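PDB 6SER: START domain-containing protein 10 from Homo sapiens, which transfers phosphatidylcholine and phosphatidylethanolamine between membranes, preferring species with a palmitoyl or stearoyl chain at sn-1 and an unsaturated chain at sn-2. Local coordinates for residues T81-W95 with M215-H229. Residues are numbered along the deposited sequence; the frame is centred on the assembly and turned at random.
Sequences TLYDVLHDIEYRKKW and MYKACLKYPEWKQKH. With PO4 (phosphate ion), chain B.
Tyr91 packs against helix 197-227 between the side chains of Tyr222 and Trp225, with Tyr222 on one face and Trp95 of its own segment on the other, and its hydroxyl reaches through to the backbone, donating to Ala218 O (OH to O 2.8 Å). The edge of Tyr222 points at the middle of one Tyr91 face in a T-shaped pair, centroids 4.8 Å apart and planes at 63°. Trp225 meets the ring more obliquely, with Tyr91 CD1 lying 3.4 Å from Trp225 CE3. Tyr91 CG stands anti to the backbone N (chi1 -169°), which carries the ring across to these partners.

Asp88 ties the cluster to the junction between helices 79-87 and 89-95. Its OD2 caps the second helix through Tyr91 N, while the anti lone pair of OD1 accepts from Tyr222 OH at 2.8 Å. One carboxylate thus grips the hydroxyl of Tyr222 and the backbone of Tyr91. Val85 CG2 lies over a face of Tyr222, and Ala218 CB makes a CH-pi contact with the five-membered ring of Trp95, 3.7 Å from its centroid. At the outer end, Trp225 NE1 and His229 NE2 hold a phosphate, probably from the crystallisation liquor.

Segment 81-87 crosses 215-227 almost perpendicularly (95°). Leu82 CD1 and Leu86 CD2 both meet Met215 SD, and the three side chains continue onto strands 161-175 and 181-190, joining both helices to the curved sheet of the START fold.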
loop_
_atom_site.group_PDB
_atom_site.type_symbol
_atom_site.label_atom_id
_atom_site.label_comp_id
_atom_site.label_asym_id
_atom_site.label_seq_id
_atom_site.Cartn_x
_atom_site.Cartn_y
_atom_site.Cartn_z
ATOM N N THR A 81 12.579 -3.250 10.206
ATOM C CA THR A 81 13.180 -3.233 8.876
ATOM C C THR A 81 12.112 -3.290 7.792
ATOM O O THR A 81 12.160 -2.532 6.814
ATOM C CB THR A 81 14.160 -4.394 8.726
ATOM O OG1 THR A 81 15.219 -4.247 9.680
ATOM C CG2 THR A 81 14.744 -4.413 7.323
ATOM N N LEU A 82 11.131 -4.173 7.953
ATOM C CA LEU A 82 10.014 -4.192 7.021
ATOM C C LEU A 82 9.291 -2.845 7.009
ATOM O O LEU A 82 8.859 -2.375 5.953
ATOM C CB LEU A 82 9.077 -5.336 7.393
ATOM C CG LEU A 82 7.912 -5.738 6.499
ATOM C CD1 LEU A 82 8.337 -5.964 5.055
ATOM C CD2 LEU A 82 7.362 -6.989 7.078
ATOM N N TYR A 83 9.206 -2.183 8.167
ATOM C CA TYR A 83 8.558 -0.874 8.245
ATOM C C TYR A 83 9.325 0.172 7.440
ATOM O O TYR A 83 8.730 0.933 6.667
ATOM C CB TYR A 83 8.432 -0.460 9.714
ATOM C CG TYR A 83 7.597 0.779 10.000
ATOM C CD1 TYR A 83 6.252 0.851 9.621
ATOM C CD2 TYR A 83 8.140 1.861 10.685
ATOM C CE1 TYR A 83 5.482 1.979 9.901
ATOM C CE2 TYR A 83 7.376 2.989 10.977
ATOM C CZ TYR A 83 6.053 3.045 10.583
ATOM O OH TYR A 83 5.303 4.172 10.859
ATOM N N ASP A 84 10.655 0.220 7.605
ATOM C CA ASP A 84 11.477 1.148 6.828
ATOM C C ASP A 84 11.284 0.940 5.335
ATOM O O ASP A 84 11.197 1.911 4.565
ATOM C CB ASP A 84 12.961 0.971 7.176
ATOM C CG ASP A 84 13.313 1.499 8.554
ATOM O OD1 ASP A 84 12.511 2.269 9.138
ATOM O OD2 ASP A 84 14.406 1.150 9.042
ATOM N N VAL A 85 11.220 -0.321 4.905
ATOM C CA VAL A 85 11.150 -0.627 3.480
ATOM C C VAL A 85 9.822 -0.162 2.898
ATOM O O VAL A 85 9.773 0.411 1.803
ATOM C CB VAL A 85 11.379 -2.132 3.270
ATOM C CG1 VAL A 85 11.108 -2.527 1.823
ATOM C CG2 VAL A 85 12.792 -2.491 3.694
ATOM N N LEU A 86 8.727 -0.389 3.625
ATOM C CA LEU A 86 7.441 0.120 3.166
ATOM C C LEU A 86 7.426 1.642 3.106
ATOM O O LEU A 86 6.787 2.214 2.219
ATOM C CB LEU A 86 6.319 -0.389 4.070
ATOM C CG LEU A 86 6.032 -1.889 3.931
ATOM C CD1 LEU A 86 4.899 -2.337 4.853
ATOM C CD2 LEU A 86 5.720 -2.217 2.493
ATOM N N HIS A 87 8.135 2.312 4.016
ATOM C CA HIS A 87 8.108 3.770 4.055
ATOM C C HIS A 87 9.045 4.410 3.034
ATOM O O HIS A 87 8.777 5.526 2.582
ATOM C CB HIS A 87 8.479 4.267 5.456
ATOM C CG HIS A 87 7.299 4.538 6.341
ATOM N ND1 HIS A 87 6.395 5.545 6.086
ATOM C CD2 HIS A 87 6.896 3.957 7.500
ATOM C CE1 HIS A 87 5.477 5.566 7.040
ATOM N NE2 HIS A 87 5.757 4.609 7.907
ATOM N N ASP A 88 10.133 3.731 2.656
ATOM C CA ASP A 88 11.239 4.361 1.930
ATOM C C ASP A 88 10.888 4.519 0.459
ATOM O O ASP A 88 11.173 3.646 -0.363
ATOM C CB ASP A 88 12.514 3.540 2.094
ATOM C CG ASP A 88 13.765 4.316 1.705
ATOM O OD1 ASP A 88 14.759 4.256 2.452
ATOM O OD2 ASP A 88 13.749 4.988 0.650
ATOM N N ILE A 89 10.305 5.673 0.114
ATOM C CA ILE A 89 9.940 5.960 -1.277
ATOM C C ILE A 89 11.144 5.822 -2.196
ATOM O O ILE A 89 11.043 5.260 -3.294
ATOM C CB ILE A 89 9.308 7.362 -1.402
ATOM C CG1 ILE A 89 7.882 7.354 -0.866
ATOM C CG2 ILE A 89 9.273 7.809 -2.852
ATOM C CD1 ILE A 89 7.737 8.043 0.436
ATOM N N GLU A 90 12.302 6.331 -1.766
ATOM C CA GLU A 90 13.489 6.310 -2.616
ATOM C C GLU A 90 13.911 4.887 -2.960
ATOM O O GLU A 90 14.257 4.595 -4.111
ATOM C CB GLU A 90 14.638 7.041 -1.924
ATOM C CG GLU A 90 15.938 6.894 -2.667
ATOM C CD GLU A 90 17.127 7.534 -1.950
ATOM O OE1 GLU A 90 18.095 7.869 -2.647
ATOM O OE2 GLU A 90 17.105 7.693 -0.712
ATOM N N TYR A 91 13.911 3.995 -1.965
ATOM C CA TYR A 91 14.275 2.592 -2.152
ATOM C C TYR A 91 13.332 1.843 -3.095
ATOM O O TYR A 91 13.757 0.854 -3.696
ATOM C CB TYR A 91 14.290 1.896 -0.789
ATOM C CG TYR A 91 14.890 0.511 -0.763
ATOM C CD1 TYR A 91 16.162 0.273 -1.270
ATOM C CD2 TYR A 91 14.201 -0.557 -0.186
ATOM C CE1 TYR A 91 16.729 -0.998 -1.217
ATOM C CE2 TYR A 91 14.759 -1.828 -0.128
ATOM C CZ TYR A 91 16.016 -2.042 -0.644
ATOM O OH TYR A 91 16.563 -3.299 -0.590
ATOM N N ARG A 92 12.072 2.282 -3.235
ATOM C CA ARG A 92 11.119 1.586 -4.101
ATOM C C ARG A 92 11.689 1.359 -5.490
ATOM O O ARG A 92 11.559 0.269 -6.054
ATOM C CB ARG A 92 9.805 2.366 -4.210
ATOM C CG ARG A 92 8.672 1.854 -3.327
ATOM C CD ARG A 92 7.854 0.715 -3.971
ATOM N NE ARG A 92 6.870 0.199 -3.015
ATOM C CZ ARG A 92 5.850 -0.604 -3.312
ATOM N NH1 ARG A 92 5.645 -1.005 -4.559
ATOM N NH2 ARG A 92 5.024 -1.001 -2.350
ATOM N N LYS A 93 12.329 2.373 -6.061
ATOM C CA LYS A 93 12.869 2.211 -7.406
ATOM C C LYS A 93 14.028 1.230 -7.461
ATOM O O LYS A 93 14.375 0.770 -8.549
ATOM C CB LYS A 93 13.314 3.552 -7.962
ATOM C CG LYS A 93 12.168 4.379 -8.479
ATOM C CD LYS A 93 12.653 5.759 -8.864
ATOM C CE LYS A 93 11.516 6.580 -9.407
ATOM N NZ LYS A 93 11.952 7.956 -9.740
ATOM N N LYS A 94 14.635 0.900 -6.322
ATOM C CA LYS A 94 15.723 -0.066 -6.340
ATOM C C LYS A 94 15.206 -1.487 -6.550
ATOM O O LYS A 94 15.784 -2.241 -7.342
ATOM C CB LYS A 94 16.541 0.035 -5.046
ATOM C CG LYS A 94 17.765 -0.876 -4.988
ATOM C CD LYS A 94 18.872 -0.455 -5.958
ATOM C CE LYS A 94 20.055 -1.431 -5.897
ATOM N NZ LYS A 94 21.171 -1.052 -6.812
ATOM N N TRP A 95 14.112 -1.869 -5.874
ATOM C CA TRP A 95 13.625 -3.246 -5.910
ATOM C C TRP A 95 12.275 -3.447 -6.597
ATOM O O TRP A 95 11.912 -4.599 -6.855
ATOM C CB TRP A 95 13.516 -3.820 -4.488
ATOM C CG TRP A 95 12.532 -3.091 -3.613
ATOM C CD1 TRP A 95 12.780 -1.987 -2.845
ATOM C CD2 TRP A 95 11.147 -3.415 -3.410
ATOM N NE1 TRP A 95 11.638 -1.605 -2.180
ATOM C CE2 TRP A 95 10.622 -2.459 -2.515
ATOM C CE3 TRP A 95 10.302 -4.417 -3.899
ATOM C CZ2 TRP A 95 9.295 -2.475 -2.099
ATOM C CZ3 TRP A 95 8.983 -4.432 -3.485
ATOM C CH2 TRP A 95 8.493 -3.470 -2.590
ATOM N N MET A 215 9.451 -8.201 -2.117
ATOM C CA MET A 215 9.581 -7.296 -0.983
ATOM C C MET A 215 10.425 -7.914 0.124
ATOM O O MET A 215 11.239 -7.227 0.752
ATOM C CB MET A 215 8.202 -6.924 -0.448
ATOM C CG MET A 215 8.263 -5.976 0.738
ATOM S SD MET A 215 6.690 -5.797 1.590
ATOM C CE MET A 215 5.613 -5.341 0.239
ATOM N N TYR A 216 10.240 -9.209 0.389
ATOM C CA TYR A 216 11.017 -9.851 1.442
ATOM C C TYR A 216 12.508 -9.819 1.120
ATOM O O TYR A 216 13.333 -9.504 1.986
ATOM C CB TYR A 216 10.546 -11.287 1.656
ATOM C CG TYR A 216 11.538 -12.109 2.444
ATOM C CD1 TYR A 216 11.632 -11.982 3.829
ATOM C CD2 TYR A 216 12.396 -13.000 1.806
ATOM C CE1 TYR A 216 12.546 -12.724 4.561
ATOM C CE2 TYR A 216 13.315 -13.747 2.532
ATOM C CZ TYR A 216 13.382 -13.605 3.908
ATOM O OH TYR A 216 14.290 -14.344 4.638
ATOM N N LYS A 217 12.872 -10.137 -0.126
ATOM C CA LYS A 217 14.280 -10.065 -0.514
ATOM C C LYS A 217 14.809 -8.644 -0.379
ATOM O O LYS A 217 15.976 -8.441 -0.022
ATOM C CB LYS A 217 14.472 -10.572 -1.945
ATOM C CG LYS A 217 14.219 -12.068 -2.117
ATOM C CD LYS A 217 14.614 -12.554 -3.508
ATOM C CE LYS A 217 14.407 -14.058 -3.634
ATOM N NZ LYS A 217 15.176 -14.653 -4.767
ATOM N N ALA A 218 13.963 -7.647 -0.658
ATOM C CA ALA A 218 14.389 -6.261 -0.512
ATOM C C ALA A 218 14.753 -5.946 0.934
ATOM O O ALA A 218 15.714 -5.215 1.193
ATOM C CB ALA A 218 13.295 -5.319 -1.011
ATOM N N CYS A 219 14.000 -6.496 1.889
ATOM C CA CYS A 219 14.310 -6.273 3.298
ATOM C C CYS A 219 15.680 -6.828 3.677
ATOM O O CYS A 219 16.341 -6.279 4.567
ATOM C CB CYS A 219 13.227 -6.893 4.177
ATOM S SG CYS A 219 11.574 -6.163 3.932
ATOM N N LEU A 220 16.121 -7.911 3.023
ATOM C CA LEU A 220 17.438 -8.472 3.319
ATOM C C LEU A 220 18.547 -7.557 2.822
ATOM O O LEU A 220 19.588 -7.419 3.477
ATOM C CB LEU A 220 17.586 -9.860 2.694
ATOM C CG LEU A 220 16.580 -10.925 3.132
ATOM C CD1 LEU A 220 16.770 -12.205 2.334
ATOM C CD2 LEU A 220 16.705 -11.191 4.621
ATOM N N LYS A 221 18.347 -6.927 1.669
ATOM C CA LYS A 221 19.344 -6.032 1.103
ATOM C C LYS A 221 19.237 -4.613 1.650
ATOM O O LYS A 221 20.115 -3.790 1.367
ATOM C CB LYS A 221 19.226 -6.024 -0.429
ATOM C CG LYS A 221 19.625 -7.351 -1.084
ATOM C CD LYS A 221 21.141 -7.465 -1.228
ATOM C CE LYS A 221 21.587 -8.868 -1.636
ATOM N NZ LYS A 221 21.900 -9.720 -0.446
ATOM N N TYR A 222 18.202 -4.311 2.447
ATOM C CA TYR A 222 17.956 -2.916 2.806
ATOM C C TYR A 222 19.026 -2.337 3.723
ATOM O O TYR A 222 19.529 -1.239 3.420
ATOM C CB TYR A 222 16.557 -2.755 3.410
ATOM C CG TYR A 222 16.251 -1.308 3.747
ATOM C CD1 TYR A 222 16.092 -0.364 2.737
ATOM C CD2 TYR A 222 16.135 -0.882 5.070
ATOM C CE1 TYR A 222 15.822 0.963 3.031
ATOM C CE2 TYR A 222 15.857 0.437 5.371
ATOM C CZ TYR A 222 15.705 1.359 4.345
ATOM O OH TYR A 222 15.433 2.676 4.641
ATOM N N PRO A 223 19.407 -2.974 4.844
ATOM C CA PRO A 223 20.404 -2.338 5.733
ATOM C C PRO A 223 21.672 -1.906 5.018
ATOM O O PRO A 223 22.139 -0.781 5.229
ATOM C CB PRO A 223 20.668 -3.425 6.785
ATOM C CG PRO A 223 19.353 -4.191 6.841
ATOM C CD PRO A 223 18.937 -4.261 5.398
ATOM N N GLU A 224 22.215 -2.758 4.141
ATOM C CA GLU A 224 23.419 -2.399 3.395
ATOM C C GLU A 224 23.153 -1.268 2.409
ATOM O O GLU A 224 23.965 -0.344 2.283
ATOM C CB GLU A 224 23.970 -3.621 2.662
ATOM C CG GLU A 224 24.642 -4.639 3.579
ATOM C CD GLU A 224 25.063 -5.903 2.847
ATOM O OE1 GLU A 224 24.440 -6.234 1.813
ATOM O OE2 GLU A 224 26.021 -6.563 3.306
ATOM N N TRP A 225 22.027 -1.326 1.694
ATOM C CA TRP A 225 21.694 -0.253 0.765
ATOM C C TRP A 225 21.487 1.068 1.501
ATOM O O TRP A 225 21.990 2.116 1.077
ATOM C CB TRP A 225 20.445 -0.625 -0.038
ATOM C CG TRP A 225 20.091 0.391 -1.070
ATOM C CD1 TRP A 225 20.483 0.407 -2.380
ATOM C CD2 TRP A 225 19.274 1.549 -0.881
ATOM N NE1 TRP A 225 19.957 1.499 -3.019
ATOM C CE2 TRP A 225 19.209 2.219 -2.123
ATOM C CE3 TRP A 225 18.585 2.082 0.215
ATOM C CZ2 TRP A 225 18.486 3.404 -2.299
ATOM C CZ3 TRP A 225 17.860 3.257 0.037
ATOM C CH2 TRP A 225 17.820 3.907 -1.210
ATOM N N LYS A 226 20.743 1.036 2.608
ATOM C CA LYS A 226 20.416 2.271 3.315
ATOM C C LYS A 226 21.655 2.888 3.956
ATOM O O LYS A 226 21.734 4.113 4.103
ATOM C CB LYS A 226 19.324 1.987 4.357
ATOM C CG LYS A 226 18.778 3.208 5.100
ATOM C CD LYS A 226 18.409 4.354 4.153
ATOM C CE LYS A 226 17.671 5.454 4.911
ATOM N NZ LYS A 226 17.605 6.709 4.129
ATOM N N GLN A 227 22.631 2.051 4.333
ATOM C CA GLN A 227 23.911 2.547 4.827
ATOM C C GLN A 227 24.644 3.375 3.774
ATOM O O GLN A 227 25.397 4.287 4.120
ATOM C CB GLN A 227 24.776 1.371 5.275
ATOM C CG GLN A 227 26.153 1.765 5.748
ATOM C CD GLN A 227 26.094 2.717 6.917
ATOM O OE1 GLN A 227 25.337 2.498 7.864
ATOM N NE2 GLN A 227 26.878 3.792 6.851
ATOM N N LYS A 228 24.439 3.084 2.491
ATOM C CA LYS A 228 25.053 3.873 1.432
ATOM C C LYS A 228 24.205 5.062 0.990
ATOM O O LYS A 228 24.630 5.800 0.094
ATOM C CB LYS A 228 25.345 2.999 0.206
ATOM C CG LYS A 228 26.278 1.824 0.456
ATOM C CD LYS A 228 26.435 0.977 -0.801
ATOM C CE LYS A 228 27.179 -0.313 -0.496
ATOM N NZ LYS A 228 27.196 -1.235 -1.664
ATOM N N HIS A 229 23.031 5.278 1.589
ATOM C CA HIS A 229 22.087 6.295 1.111
ATOM C C HIS A 229 21.492 7.078 2.284
ATOM O O HIS A 229 20.290 7.055 2.541
ATOM C CB HIS A 229 20.981 5.660 0.270
ATOM C CG HIS A 229 21.475 5.004 -0.980
ATOM N ND1 HIS A 229 21.962 3.714 -1.001
ATOM C CD2 HIS A 229 21.566 5.463 -2.251
ATOM C CE1 HIS A 229 22.326 3.405 -2.234
ATOM N NE2 HIS A 229 22.095 4.448 -3.011
HETATM P P PO4 B . 22.112 2.803 -6.092
HETATM O O1 PO4 B . 20.756 2.843 -5.658
HETATM O O2 PO4 B . 22.167 2.791 -7.486
HETATM O O3 PO4 B . 22.701 1.644 -5.584
HETATM O O4 PO4 B . 22.815 3.951 -5.627
HETATM O O HOH W 1 16.423 6.302 1.800
HETATM O O HOH W 2 18.448 8.852 1.291
#